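PDB 4PVA: GH62 hydrolase from Scytalidium thermophilum, which probably acts as an alpha-L-arabinofuranosidase that removes arabinofuranose side groups from arabinoxylan during the breakdown of plant biomass. Local coordinates for residues 31-36 with 80-85; 45-50 with 60-65; 68-73 with 89-94; 118-123 with 140-145. All coordinates share one frame; numbering follows the deposited sequence. Where two conformers were deposited one is given.

Interaction 1: 31-36 with 80-85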
# COMPACT_ATOMS: atom_id res chain seq x y z
N PRO A 31 10.25 -8.19 -14.11
CA PRO A 31 10.15 -8.55 -12.72
C PRO A 31 11.44 -8.33 -12.01
O PRO A 31 12.48 -8.71 -12.54
CB PRO A 31 9.75 -10.02 -12.76
CG PRO A 31 10.30 -10.51 -14.08
CD PRO A 31 10.31 -9.34 -15.03
N LEU A 32 11.40 -7.73 -10.84
CA LEU A 32 12.60 -7.35 -10.11
C LEU A 32 12.87 -8.17 -8.86
O LEU A 32 14.05 -8.27 -8.44
CB LEU A 32 12.52 -5.90 -9.67
CG LEU A 32 12.44 -4.84 -10.76
CD1 LEU A 32 12.31 -3.45 -10.12
CD2 LEU A 32 13.62 -4.88 -11.68
N VAL A 33 11.84 -8.71 -8.22
CA VAL A 33 12.02 -9.46 -6.98
C VAL A 33 11.18 -10.72 -7.00
O VAL A 33 9.95 -10.65 -7.18
CB VAL A 33 11.70 -8.64 -5.73
CG1 VAL A 33 12.00 -9.46 -4.47
CG2 VAL A 33 12.49 -7.36 -5.70
N PHE A 34 11.87 -11.86 -6.86
CA PHE A 34 11.32 -13.19 -6.87
C PHE A 34 11.42 -13.79 -5.46
O PHE A 34 12.25 -13.39 -4.66
CB PHE A 34 12.13 -14.12 -7.82
CG PHE A 34 11.95 -13.83 -9.27
CD1 PHE A 34 12.47 -12.66 -9.85
CD2 PHE A 34 11.27 -14.71 -10.08
CE1 PHE A 34 12.32 -12.42 -11.20
CE2 PHE A 34 11.10 -14.46 -11.42
CZ PHE A 34 11.60 -13.31 -11.97
N PRO A 35 10.59 -14.79 -5.16
CA PRO A 35 10.83 -15.58 -3.97
C PRO A 35 12.21 -16.23 -4.01
O PRO A 35 12.73 -16.54 -5.09
CB PRO A 35 9.79 -16.68 -4.05
CG PRO A 35 8.79 -16.24 -5.01
CD PRO A 35 9.47 -15.31 -5.95
N LYS A 36 12.78 -16.48 -2.84
CA LYS A 36 14.05 -17.15 -2.76
C LYS A 36 13.82 -18.64 -3.00
O LYS A 36 12.75 -19.18 -2.75
CB LYS A 36 14.70 -16.94 -1.40
CG LYS A 36 14.94 -15.50 -1.01
CD LYS A 36 15.79 -14.76 -2.04
CE LYS A 36 16.05 -13.34 -1.60
NZ LYS A 36 16.76 -12.53 -2.63
N ALA A 80 18.18 -3.25 -10.45
CA ALA A 80 18.59 -4.45 -11.16
C ALA A 80 19.25 -5.50 -10.29
O ALA A 80 19.39 -6.66 -10.69
CB ALA A 80 19.52 -4.09 -12.30
N GLU A 81 19.66 -5.09 -9.09
CA GLU A 81 20.26 -5.97 -8.08
C GLU A 81 19.33 -6.30 -6.92
O GLU A 81 19.69 -7.04 -6.02
CB GLU A 81 21.57 -5.35 -7.52
CG GLU A 81 22.63 -5.11 -8.58
CD GLU A 81 23.00 -6.38 -9.34
OE1 GLU A 81 23.01 -7.47 -8.73
OE2 GLU A 81 23.25 -6.28 -10.57
N ALA A 82 18.10 -5.78 -6.95
CA ALA A 82 17.13 -6.06 -5.88
C ALA A 82 16.88 -7.54 -5.67
O ALA A 82 16.67 -7.99 -4.54
CB ALA A 82 15.80 -5.36 -6.17
N ASN A 83 16.89 -8.32 -6.76
CA ASN A 83 16.62 -9.76 -6.67
C ASN A 83 17.71 -10.51 -5.92
O ASN A 83 17.49 -11.61 -5.47
CB ASN A 83 16.41 -10.39 -8.04
CG ASN A 83 15.69 -11.72 -7.98
OD1 ASN A 83 14.71 -11.90 -7.25
ND2 ASN A 83 16.17 -12.68 -8.76
N ASN A 84 18.87 -9.89 -5.78
CA ASN A 84 19.96 -10.47 -5.01
C ASN A 84 20.06 -9.99 -3.60
O ASN A 84 20.96 -10.42 -2.86
CB ASN A 84 21.29 -10.21 -5.72
CG ASN A 84 21.33 -10.85 -7.07
OD1 ASN A 84 20.80 -11.94 -7.28
ND2 ASN A 84 21.93 -10.14 -8.03
N ALA A 85 19.12 -9.14 -3.18
CA ALA A 85 19.11 -8.65 -1.81
C ALA A 85 18.69 -9.79 -0.88
O ALA A 85 17.70 -10.47 -1.15
CB ALA A 85 18.14 -7.49 -1.68
O HOH W 1 16.28 -7.06 -9.51
O HOH W 2 14.81 -12.74 -4.62

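Interaction 2: 45-50 with 60-65. With PO4 (phosphate ion), chain F; PO4 (phosphate ion), chain D.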
# COMPACT_ATOMS: atom_id res chain seq x y z
N ILE A 45 5.91 -13.02 -3.98
CA ILE A 45 6.30 -11.83 -3.22
C ILE A 45 5.36 -10.73 -3.63
O ILE A 45 5.17 -10.45 -4.81
CB ILE A 45 7.78 -11.44 -3.47
CG1 ILE A 45 8.71 -12.62 -3.13
CG2 ILE A 45 8.17 -10.26 -2.61
CD1 ILE A 45 8.75 -12.98 -1.68
N LYS A 46 4.77 -10.10 -2.61
CA LYS A 46 3.56 -9.33 -2.77
C LYS A 46 3.58 -8.00 -2.03
O LYS A 46 4.33 -7.80 -1.08
CB LYS A 46 2.36 -10.11 -2.27
CG LYS A 46 2.09 -11.37 -3.05
CD LYS A 46 0.80 -12.06 -2.64
CE LYS A 46 -0.43 -11.35 -3.15
NZ LYS A 46 -1.65 -12.06 -2.74
N ASP A 47 2.73 -7.10 -2.49
CA ASP A 47 2.27 -5.93 -1.74
C ASP A 47 3.39 -5.15 -1.07
O ASP A 47 3.49 -5.10 0.15
CB ASP A 47 1.09 -6.27 -0.83
CG ASP A 47 1.37 -7.28 0.21
OD1 ASP A 47 2.36 -7.11 0.99
OD2 ASP A 47 0.56 -8.26 0.34
N PRO A 48 4.23 -4.48 -1.87
CA PRO A 48 5.38 -3.79 -1.29
C PRO A 48 5.05 -2.42 -0.72
O PRO A 48 4.15 -1.72 -1.20
CB PRO A 48 6.30 -3.64 -2.51
CG PRO A 48 5.35 -3.47 -3.64
CD PRO A 48 4.22 -4.41 -3.34
N THR A 49 5.81 -2.02 0.28
CA THR A 49 5.88 -0.62 0.74
C THR A 49 7.37 -0.28 0.75
O THR A 49 8.19 -1.15 1.04
CB THR A 49 5.22 -0.44 2.13
OG1 THR A 49 5.33 0.93 2.51
CG2 THR A 49 5.87 -1.30 3.20
N ALA A 50 7.71 0.96 0.40
CA ALA A 50 9.12 1.29 0.22
C ALA A 50 9.40 2.76 0.43
O ALA A 50 8.59 3.63 0.07
CB ALA A 50 9.57 0.90 -1.18
N PHE A 60 9.46 -3.42 2.40
CA PHE A 60 8.76 -4.46 3.14
C PHE A 60 7.74 -5.04 2.19
O PHE A 60 7.09 -4.31 1.43
CB PHE A 60 8.06 -3.91 4.39
CG PHE A 60 9.01 -3.24 5.38
CD1 PHE A 60 9.53 -1.97 5.11
CD2 PHE A 60 9.40 -3.88 6.53
CE1 PHE A 60 10.41 -1.36 5.98
CE2 PHE A 60 10.26 -3.26 7.42
CZ PHE A 60 10.75 -2.00 7.13
N ALA A 61 7.59 -6.35 2.18
CA ALA A 61 6.68 -7.07 1.32
C ALA A 61 6.12 -8.28 2.03
O ALA A 61 6.66 -8.69 3.08
CB ALA A 61 7.38 -7.49 0.02
N SER A 62 5.07 -8.88 1.49
CA SER A 62 4.54 -10.10 2.05
C SER A 62 5.00 -11.28 1.27
O SER A 62 5.18 -11.24 0.06
CB SER A 62 3.04 -10.11 2.08
OG SER A 62 2.59 -9.02 2.91
N THR A 63 5.20 -12.36 1.99
CA THR A 63 5.40 -13.68 1.41
C THR A 63 4.07 -14.39 1.38
O THR A 63 3.31 -14.33 2.35
CB THR A 63 6.44 -14.51 2.21
OG1 THR A 63 5.97 -14.67 3.56
CG2 THR A 63 7.76 -13.82 2.22
N ALA A 64 3.77 -15.06 0.27
CA ALA A 64 2.52 -15.78 0.13
C ALA A 64 2.78 -17.19 -0.35
O ALA A 64 3.56 -17.38 -1.29
CB ALA A 64 1.64 -15.06 -0.86
N LYS A 65 2.08 -18.13 0.25
CA LYS A 65 2.05 -19.52 -0.22
C LYS A 65 0.71 -20.06 0.27
O LYS A 65 0.03 -19.43 1.05
CB LYS A 65 3.26 -20.33 0.29
CG LYS A 65 3.53 -20.14 1.77
CD LYS A 65 4.72 -20.99 2.23
CE LYS A 65 5.12 -20.65 3.65
NZ LYS A 65 6.20 -21.51 4.19
P PO4 F . -3.96 -9.15 -3.09
O1 PO4 F . -4.31 -8.51 -4.45
O2 PO4 F . -5.13 -8.90 -2.12
O3 PO4 F . -3.88 -10.64 -3.32
O4 PO4 F . -2.72 -8.58 -2.59
P PO4 D . 7.15 -18.95 6.74
O1 PO4 D . 5.88 -18.20 7.13
O2 PO4 D . 6.99 -20.47 6.69
O3 PO4 D . 7.51 -18.51 5.38
O4 PO4 D . 8.23 -18.61 7.74

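Interaction 3: 68-73 with 89-94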
# COMPACT_ATOMS: atom_id res chain seq x y z
N GLY A 68 0.23 -19.86 4.08
CA GLY A 68 -0.00 -18.64 4.79
C GLY A 68 0.77 -17.45 4.29
O GLY A 68 1.45 -17.50 3.26
N TYR A 69 0.68 -16.39 5.09
CA TYR A 69 1.28 -15.09 4.83
C TYR A 69 2.14 -14.64 5.96
O TYR A 69 1.75 -14.72 7.13
CB TYR A 69 0.24 -13.99 4.63
CG TYR A 69 -0.37 -13.99 3.28
CD1 TYR A 69 -1.29 -14.95 2.90
CD2 TYR A 69 -0.05 -13.00 2.35
CE1 TYR A 69 -1.81 -14.97 1.61
CE2 TYR A 69 -0.59 -12.99 1.09
CZ TYR A 69 -1.48 -13.96 0.73
OH TYR A 69 -2.00 -13.95 -0.55
N ASN A 70 3.30 -14.11 5.64
CA ASN A 70 4.10 -13.36 6.60
C ASN A 70 4.87 -12.28 5.81
O ASN A 70 4.43 -11.96 4.69
CB ASN A 70 4.95 -14.31 7.43
CG ASN A 70 5.37 -13.70 8.76
OD1 ASN A 70 6.35 -12.96 8.80
ND2 ASN A 70 4.75 -14.13 9.84
N MSE A 71 5.90 -11.65 6.36
CA MSE A 71 6.50 -10.47 5.73
C MSE A 71 8.01 -10.54 5.75
O MSE A 71 8.62 -11.23 6.61
CB MSE A 71 5.98 -9.17 6.37
CG MSE A 71 4.45 -9.08 6.28
SE MSE A 71 3.73 -7.44 7.02
CE MSE A 71 4.44 -7.64 8.84
N VAL A 72 8.59 -9.79 4.83
CA VAL A 72 10.04 -9.69 4.68
C VAL A 72 10.45 -8.25 4.60
O VAL A 72 9.68 -7.41 4.11
CB VAL A 72 10.59 -10.40 3.43
CG1 VAL A 72 10.54 -11.90 3.60
CG2 VAL A 72 9.93 -9.95 2.13
N TYR A 73 11.66 -7.96 5.04
CA TYR A 73 12.33 -6.71 4.81
C TYR A 73 13.59 -6.97 3.96
O TYR A 73 14.31 -7.94 4.21
CB TYR A 73 12.72 -6.06 6.14
CG TYR A 73 13.73 -4.96 5.99
CD1 TYR A 73 13.36 -3.70 5.57
CD2 TYR A 73 15.08 -5.21 6.24
CE1 TYR A 73 14.29 -2.68 5.41
CE2 TYR A 73 16.03 -4.21 6.07
CZ TYR A 73 15.64 -2.96 5.66
OH TYR A 73 16.62 -1.98 5.50
N TYR A 89 13.41 -12.34 7.05
CA TYR A 89 12.08 -12.84 7.33
C TYR A 89 11.63 -12.34 8.69
O TYR A 89 12.22 -12.67 9.73
CB TYR A 89 12.06 -14.35 7.22
CG TYR A 89 12.28 -14.86 5.81
CD1 TYR A 89 11.23 -14.91 4.92
CD2 TYR A 89 13.51 -15.29 5.37
CE1 TYR A 89 11.38 -15.38 3.65
CE2 TYR A 89 13.69 -15.77 4.09
CZ TYR A 89 12.61 -15.82 3.23
OH TYR A 89 12.76 -16.29 1.95
N LEU A 90 10.60 -11.50 8.69
CA LEU A 90 10.26 -10.75 9.88
C LEU A 90 9.67 -11.59 11.01
O LEU A 90 9.58 -11.11 12.13
CB LEU A 90 9.33 -9.61 9.49
CG LEU A 90 10.08 -8.48 8.77
CD1 LEU A 90 9.13 -7.56 8.03
CD2 LEU A 90 10.88 -7.63 9.73
N ASP A 91 9.30 -12.83 10.72
CA ASP A 91 8.94 -13.78 11.80
C ASP A 91 10.09 -14.10 12.75
O ASP A 91 9.82 -14.66 13.82
CB ASP A 91 8.26 -15.05 11.26
CG ASP A 91 9.10 -15.80 10.26
OD1 ASP A 91 10.33 -15.77 10.32
OD2 ASP A 91 8.49 -16.42 9.37
N GLN A 92 11.30 -13.67 12.39
CA GLN A 92 12.49 -13.78 13.27
C GLN A 92 12.59 -12.64 14.25
O GLN A 92 13.35 -12.72 15.21
CB GLN A 92 13.78 -13.83 12.42
CG GLN A 92 13.79 -14.99 11.46
CD GLN A 92 13.64 -16.26 12.19
OE1 GLN A 92 14.54 -16.65 12.96
NE2 GLN A 92 12.48 -16.92 12.04
N ALA A 93 11.87 -11.54 13.97
CA ALA A 93 11.76 -10.42 14.91
C ALA A 93 10.61 -10.72 15.88
O ALA A 93 9.85 -11.67 15.69
CB ALA A 93 11.47 -9.12 14.14
N PRO A 94 10.45 -9.90 16.92
CA PRO A 94 9.29 -10.04 17.81
C PRO A 94 7.97 -9.99 17.04
O PRO A 94 7.01 -10.64 17.43
CB PRO A 94 9.44 -8.88 18.80
CG PRO A 94 10.94 -8.71 18.87
CD PRO A 94 11.43 -8.94 17.47

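Interaction 4: 118-123 with 140-145. With PO4 (phosphate ion), chain C.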
# COMPACT_ATOMS: atom_id res chain seq x y z
N TYR A 118 -0.11 -2.90 9.07
CA TYR A 118 -0.40 -4.09 8.30
C TYR A 118 -1.64 -4.76 8.88
O TYR A 118 -2.25 -4.25 9.85
CB TYR A 118 0.81 -5.04 8.28
CG TYR A 118 1.36 -5.42 9.63
CD1 TYR A 118 2.30 -4.63 10.26
CD2 TYR A 118 0.92 -6.57 10.30
CE1 TYR A 118 2.83 -4.96 11.50
CE2 TYR A 118 1.39 -6.89 11.56
CZ TYR A 118 2.35 -6.07 12.15
OH TYR A 118 2.84 -6.42 13.42
N GLN A 119 -2.01 -5.91 8.36
CA GLN A 119 -3.14 -6.66 8.85
C GLN A 119 -2.70 -7.96 9.48
O GLN A 119 -1.77 -8.62 9.00
CB GLN A 119 -4.12 -6.93 7.75
CG GLN A 119 -3.65 -7.95 6.72
CD GLN A 119 -4.27 -7.74 5.37
OE1 GLN A 119 -4.34 -6.60 4.90
NE2 GLN A 119 -4.64 -8.79 4.68
N ASN A 120 -3.38 -8.35 10.56
CA ASN A 120 -3.14 -9.63 11.18
C ASN A 120 -4.45 -10.29 11.58
O ASN A 120 -4.48 -11.08 12.53
CB ASN A 120 -2.24 -9.46 12.41
CG ASN A 120 -2.96 -8.80 13.58
OD1 ASN A 120 -4.01 -8.19 13.41
ND2 ASN A 120 -2.38 -8.91 14.76
N GLY A 121 -5.52 -9.98 10.87
CA GLY A 121 -6.87 -10.24 11.31
C GLY A 121 -7.55 -8.96 11.79
O GLY A 121 -8.78 -8.86 11.70
N ASN A 122 -6.78 -7.99 12.27
CA ASN A 122 -7.23 -6.65 12.66
C ASN A 122 -6.27 -5.71 11.99
O ASN A 122 -5.29 -6.13 11.36
CB ASN A 122 -7.12 -6.54 14.23
CG ASN A 122 -7.82 -5.32 14.91
OD1 ASN A 122 -8.05 -4.23 14.38
ND2 ASN A 122 -8.17 -5.55 16.22
N ALA A 123 -6.50 -4.43 12.16
CA ALA A 123 -5.56 -3.40 11.78
C ALA A 123 -4.45 -3.32 12.80
O ALA A 123 -4.73 -3.05 13.98
CB ALA A 123 -6.28 -2.05 11.65
N PRO A 140 2.90 -7.43 17.10
CA PRO A 140 1.80 -6.52 16.73
C PRO A 140 0.96 -5.99 17.88
O PRO A 140 0.69 -6.70 18.86
CB PRO A 140 0.90 -7.37 15.84
CG PRO A 140 1.50 -8.72 15.75
CD PRO A 140 2.77 -8.76 16.50
N GLU A 141 0.54 -4.75 17.75
CA GLU A 141 -0.53 -4.17 18.56
C GLU A 141 -1.59 -3.62 17.62
O GLU A 141 -1.27 -3.22 16.51
CB GLU A 141 0.01 -3.06 19.45
CG GLU A 141 0.68 -3.59 20.69
CD GLU A 141 -0.34 -4.14 21.67
OE1 GLU A 141 -0.98 -3.31 22.33
OE2 GLU A 141 -0.55 -5.36 21.74
N VAL A 142 -2.83 -3.61 18.04
CA VAL A 142 -3.95 -3.32 17.14
C VAL A 142 -4.51 -1.92 17.35
O VAL A 142 -4.46 -1.34 18.45
CB VAL A 142 -5.05 -4.38 17.22
CG1 VAL A 142 -4.47 -5.73 16.82
CG2 VAL A 142 -5.72 -4.41 18.59
N PHE A 143 -5.03 -1.34 16.27
CA PHE A 143 -5.67 -0.03 16.32
C PHE A 143 -7.06 -0.07 16.94
O PHE A 143 -7.54 0.98 17.37
CB PHE A 143 -5.75 0.61 14.91
CG PHE A 143 -4.44 1.10 14.38
CD1 PHE A 143 -3.90 2.28 14.81
CD2 PHE A 143 -3.75 0.39 13.38
CE1 PHE A 143 -2.73 2.76 14.31
CE2 PHE A 143 -2.57 0.85 12.88
CZ PHE A 143 -2.05 2.04 13.33
N TYR A 144 -7.73 -1.21 16.88
CA TYR A 144 -9.09 -1.38 17.39
C TYR A 144 -9.05 -2.42 18.49
O TYR A 144 -9.17 -3.60 18.23
CB TYR A 144 -10.06 -1.78 16.29
CG TYR A 144 -10.12 -0.79 15.12
CD1 TYR A 144 -10.96 0.32 15.15
CD2 TYR A 144 -9.34 -0.98 13.98
CE1 TYR A 144 -11.05 1.19 14.08
CE2 TYR A 144 -9.41 -0.11 12.90
CZ TYR A 144 -10.28 0.96 12.96
OH TYR A 144 -10.39 1.78 11.85
N PRO A 145 -8.82 -1.98 19.74
CA PRO A 145 -8.58 -2.92 20.85
C PRO A 145 -9.69 -3.95 21.08
O PRO A 145 -9.41 -5.05 21.58
CB PRO A 145 -8.42 -2.01 22.06
CG PRO A 145 -8.00 -0.71 21.51
CD PRO A 145 -8.70 -0.58 20.20
P PO4 C . -1.13 -12.12 16.87
O1 PO4 C . -1.15 -11.45 15.50
O2 PO4 C . -2.28 -13.14 17.04
O3 PO4 C . -1.35 -11.04 17.87
O4 PO4 C . 0.27 -12.67 17.11

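Interaction 1: 31-36 with 80-85
With chi1 at -161°, Asn83 swings its amide away from its own backbone N and across to Phe34, while the chain of Lys36, bent at chi2 (-57°), carries its ammonium group over to the carbonyl of Ala85. Asn83 OD1 accepts the backbone N-H of Phe34 at 2.9 Å, the donor tilted from the carbonyl plane. The same oxygen lies at the edge of the Phe34 ring, 3.5 Å from CD1. Lys36 NZ gives a hydrogen bond to Ala85 O (2.7 Å) and another to a water that also lies 2.8 Å from Asn83 OD1. A second water bridges Leu32 O and Asn83 N. Alongside these polar links, Val33 CG2 packs on Ala82 CB at 3.9 Å. With an alanine in place of Asn83, the Phe34 N-H would probably be left without its acceptor, and the water shared with Lys36 NZ would lose one of its partners. The loop 31-36 also joins strand 336-341 through a classic beta bulge, Leu32 and Val33 both facing Leu337. Strand 68-76 meets both segments: Val33 and Ala85 reach its Phe74, and Ala82 its Phe76; Lys36 makes a cation-pi contact with Phe87.

Interaction 2: 45-50 with 60-65
Ser62 OG donates to Asp47 OD1 over 2.7 Å, meeting the syn lone pair of the carboxylate. Asp47 is turned so that CG stands between its backbone N and carbonyl carbon (chi1 61°), which lays the acid over the serine side chain. The strands that carry this bond pair antiparallel. Lys46 and Ser62 exchange two backbone hydrogen bonds, each 2.9 Å, and Thr49 and Phe60 exchange two more. Between these pairs the register slips by one residue, a beta bulge at Asp47 and Pro48. Here Ala61 CB comes to 3.3 Å from Lys46 O, and Pro48 CA makes a CA-H...O contact with Phe60 O. Thr49 CG2 packs obliquely on Phe60, 3.6 Å from its CB. Ile45 and Thr63 run side by side, pointing the same way, and Ile45 CG2 also rests on Ala61 CB. Farther along, Lys46 CD packs on Ala64 CB at 3.6 Å before its chain bends and NZ bonds to a phosphate oxygen, O3, at 2.7 Å.

In the next shell, Ala102 N is hydrogen-bonded to Ser62 OG, Gln320 OE1 receives the backbone N-H of Asp47, and His295 touches the Asp47 side chain. Thr49 OG1 is held by Glu297 and by Val105 N, and Tyr69 OH by Lys46 NZ. The whole is a bulged beta hairpin, the first two strands of a four-stranded antiparallel blade in the five-bladed propeller of family 62, where the central pocket is the expected place for the sugar.

Interaction 3: 68-73 with 89-94
Val72 and Tyr89 form an antiparallel non-hydrogen-bonded pair with CA atoms 4.6 Å apart, and just beyond it Leu90 N donates to Met71 O (2.9 Å, 164°). Val72 and Tyr89 send their side chains the same way, side by side. Val72 CG1 approaches the tyrosine ring obliquely, 3.4 Å from CD1 and almost as near CE1, a tight contact. Leu90 points to the strand: its CB lies 3.4 Å from Met71 O, and its CD1 reaches along the backbone, 3.9 Å from Met71 CB and 3.7 Å from Val72 C. Met71 is a selenomethionine. At the end of the contact the Asn70 amide and the Asp91 side chain come together at an oblique angle, Asp91 CB being 3.8 Å from Asn70 OD1. In Asn70, chi1 (-157°) sets CG beside the carbonyl carbon, which brings OD1 near Met71 N; the N-H comes from above the carbonyl plane. Its ND2 is bonded to the carbonyls of Gly96 and Gly98, which helps fix the amide's rotation.

The Asp91 carboxylate is salt-bridged to Arg40, whose guanidinium also meets the Tyr89 ring in a cation-pi contact, while Tyr89 OH bonds to Asp38. Tyr89 ends the short outer strand 88-89 of a four-stranded antiparallel propeller blade, and the 3-10 turn 90-92 carries the chain off toward strand 101-108. Strand 68-76 is flanked on its other side by strand 56-65, against which Val72 touches Thr63 and Leu90 touches Phe60; Met71 extends to Leu116 and Tyr118 of strand 113-119.

Interaction 4: 118-123 with 140-145
Hydrogen bonds tie Asn122 to Tyr144 and Ala123 to Phe143. Asn122 ND2 donates to Tyr144 O at 3.0 Å in a fairly straight bond (164°), with the acceptor close to the amide plane. Phe143 N donates to Ala123 O at 2.9 Å, and the same oxygen takes a CA-H...O contact from Val142. Tyr144 OH is hydrogen-bonded to Ser193 of the next blade. In Asn122, chi1 of -167° swings the amide out to Tyr144 and lets OD1 receive Ala123 N, in its carbonyl plane and on a lone pair. Just before it, Asn120 OD1 accepts the N-H of Asn122, an Asx turn that reverses the chain between strands 113-119 and 123-128. A leucine in place of Asn122 would probably leave Tyr144 O without this donor and Ala123 N without its side-chain acceptor. Strand 141-142 is one of the two edge strands of a four-stranded propeller blade, paired with 123-128.

Van der Waals contacts fill in round these bonds. Ala123 CB packs 3.9 Å from both Phe143 CD2 and Tyr144 CE2. Val142 crosses the Asn122 amide at about a right angle, its CB 3.5 Å from ND2. The amide lies nearly coplanar with the Tyr144 ring and its OD1 meets the ring edge at CD2. The Tyr118 side chain crosses Pro140 at about a right angle, its OH 3.2 Å from Pro140 CB; the OH is hydrogen-bonded to Ser126.

A phosphate ion, probably from the crystallisation liquor, is bound at Asn120: ND2 donates to its O1 at 2.9 Å, and Arg100 is hydrogen-bonded to the same ion.

Overall arrangement
Interactions 2 and 3 share the antiparallel sheet of the first blade: Ala61 O and Val72 N lie 2.8 Å apart, as do Thr63 N and Asn70 O, both probable hydrogen bonds; the centres of the two interactions lie about 10 Å apart. Interaction 1 lies on the outer side, touching interaction 2 where Ile45 CG1 packs 3.5 Å from Pro35 N. Interaction 4 belongs to the second blade, about 29 Å from interaction 1 between centres, and meets interaction 3 through Met71 CE, 3.9 Å from Tyr118 CG. Interaction 2, about 10 Å from the chain centre, reaches inward with Lys46 to a phosphate, probably marking the central pocket. Lys65 binds another phosphate, which Asp91 of interaction 3 also approaches.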